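PDB 3PNZ: phosphotriesterase family protein, which probably hydrolyses phosphorylated sugar lactones, as a zinc-dependent lactonase of the amidohydrolase fold. Local coordinates for residues G60-A66 / G86-T92. Residues are numbered along the deposited sequence.
Sequences GKTIVDA and GIQIVGT
Parallel, extended strands 62-65 and 88-92 (axes 4.7 Å apart, 14°) pair Thr-62, Ile-63 and Val-64 with Gln-88, Ile-89 and Val-90. Gly-60 O touches Ile-87 CD1 (3.4 Å). Lys-61 O accepts Gln-88 N (2.9 Å); water links it to Gly-86 O, just past helix 75-85, where positive phi suits glycine. Thr-62 OG1 accepts Gln-88 NE2 (2.9 Å) and donates to Leu-16 O. Ile-63 N donates to Gln-88 O (2.9 Å), Ile-63 O accepts Val-90 N (3.1 Å). Ile-63 CG1 meets Ile-87 CG2, and Ile-63 CB Ile-89 CD1, at 4.0 Å; helix 45-57 covers Ile-63 and Ile-87, helix 75-85 Ile-89. Opposite, Val-64 CG2 touches Val-90 CB (4.2 Å); beta-branching suits buried strands. Asp-65 N bonds Val-90 O (2.9 Å), Asp-65 OD1 Thr-67 OG1. Thr-92 N being badly angled, Thr-92 OG1 (rotamer m) donates to Asp-65 O (2.7 Å), a water assisting. Small Ala-66 has its side chain about 4 Å from zinc; its O hydrogen-bonds NZ of carboxylated Lys-154, a zinc ligand. Helix 75-85 completes this beta-alpha-beta crossover of the amidohydrolase TIM barrel.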
# COMPACT_ATOMS: atom_id res chain seq x y z
N GLY A 60 -12.34 8.21 10.29
CA GLY A 60 -11.43 7.95 9.19
C GLY A 60 -11.92 8.65 7.93
O GLY A 60 -13.13 8.82 7.75
N LYS A 61 -10.98 9.06 7.07
CA LYS A 61 -11.34 9.80 5.86
C LYS A 61 -10.88 9.12 4.57
O LYS A 61 -11.59 9.16 3.56
CB LYS A 61 -10.77 11.22 5.93
CG LYS A 61 -11.37 12.07 7.04
CD LYS A 61 -12.89 12.14 6.88
CE LYS A 61 -13.51 13.18 7.80
NZ LYS A 61 -13.31 12.87 9.24
N THR A 62 -9.71 8.49 4.61
CA THR A 62 -9.11 7.93 3.41
C THR A 62 -8.46 6.57 3.67
O THR A 62 -7.84 6.36 4.70
CB THR A 62 -8.02 8.87 2.87
OG1 THR A 62 -8.60 10.14 2.57
CG2 THR A 62 -7.35 8.29 1.62
N ILE A 63 -8.62 5.67 2.71
CA ILE A 63 -7.88 4.41 2.70
C ILE A 63 -7.08 4.30 1.42
O ILE A 63 -7.61 4.45 0.31
CB ILE A 63 -8.82 3.19 2.82
CG1 ILE A 63 -9.53 3.20 4.17
CG2 ILE A 63 -8.04 1.89 2.60
CD1 ILE A 63 -10.62 2.15 4.28
N VAL A 64 -5.78 4.04 1.57
CA VAL A 64 -4.94 3.73 0.43
C VAL A 64 -5.04 2.23 0.18
O VAL A 64 -4.61 1.42 1.00
CB VAL A 64 -3.47 4.14 0.67
CG1 VAL A 64 -2.62 3.81 -0.55
CG2 VAL A 64 -3.38 5.63 0.98
N ASP A 65 -5.63 1.88 -0.96
CA ASP A 65 -5.87 0.49 -1.33
C ASP A 65 -4.70 -0.01 -2.17
O ASP A 65 -4.54 0.40 -3.31
CB ASP A 65 -7.16 0.40 -2.13
CG ASP A 65 -7.51 -1.02 -2.53
OD1 ASP A 65 -6.62 -1.91 -2.49
OD2 ASP A 65 -8.68 -1.25 -2.90
N ALA A 66 -3.90 -0.90 -1.60
CA ALA A 66 -2.65 -1.29 -2.23
C ALA A 66 -2.80 -2.47 -3.19
O ALA A 66 -1.80 -3.02 -3.66
CB ALA A 66 -1.60 -1.61 -1.15
N GLY A 86 -18.54 7.23 1.77
CA GLY A 86 -17.91 8.54 1.77
C GLY A 86 -16.41 8.51 1.98
O GLY A 86 -15.75 9.55 1.98
N ILE A 87 -15.85 7.31 2.17
CA ILE A 87 -14.41 7.18 2.37
C ILE A 87 -13.68 7.35 1.05
O ILE A 87 -14.03 6.72 0.05
CB ILE A 87 -14.04 5.80 2.99
CG1 ILE A 87 -14.67 5.66 4.37
CG2 ILE A 87 -12.52 5.61 3.05
CD1 ILE A 87 -14.23 6.72 5.35
N GLN A 88 -12.67 8.21 1.05
CA GLN A 88 -11.85 8.43 -0.14
C GLN A 88 -10.90 7.26 -0.34
O GLN A 88 -10.31 6.77 0.62
CB GLN A 88 -11.08 9.74 -0.00
CG GLN A 88 -12.03 10.94 0.11
CD GLN A 88 -11.36 12.23 0.54
OE1 GLN A 88 -11.78 13.32 0.13
NE2 GLN A 88 -10.34 12.13 1.38
N ILE A 89 -10.78 6.79 -1.58
CA ILE A 89 -9.88 5.68 -1.88
C ILE A 89 -8.78 6.12 -2.83
O ILE A 89 -9.05 6.69 -3.90
CB ILE A 89 -10.63 4.48 -2.52
CG1 ILE A 89 -11.78 4.00 -1.63
CG2 ILE A 89 -9.66 3.32 -2.81
CD1 ILE A 89 -11.32 3.41 -0.29
N VAL A 90 -7.53 5.86 -2.46
CA VAL A 90 -6.42 6.01 -3.39
C VAL A 90 -6.08 4.62 -3.91
O VAL A 90 -5.67 3.75 -3.13
CB VAL A 90 -5.18 6.61 -2.70
CG1 VAL A 90 -4.00 6.64 -3.66
CG2 VAL A 90 -5.48 8.02 -2.17
N GLY A 91 -6.26 4.40 -5.20
CA GLY A 91 -5.98 3.10 -5.81
C GLY A 91 -4.53 2.96 -6.19
O GLY A 91 -3.78 3.94 -6.22
N THR A 92 -4.11 1.73 -6.49
CA THR A 92 -2.71 1.47 -6.76
C THR A 92 -2.49 0.79 -8.11
O THR A 92 -3.09 -0.25 -8.39
CB THR A 92 -2.13 0.58 -5.66
OG1 THR A 92 -2.23 1.28 -4.41
CG2 THR A 92 -0.68 0.22 -5.95
O HOH W 1 -13.73 10.88 3.48
O HOH W 2 -5.88 -0.57 -5.76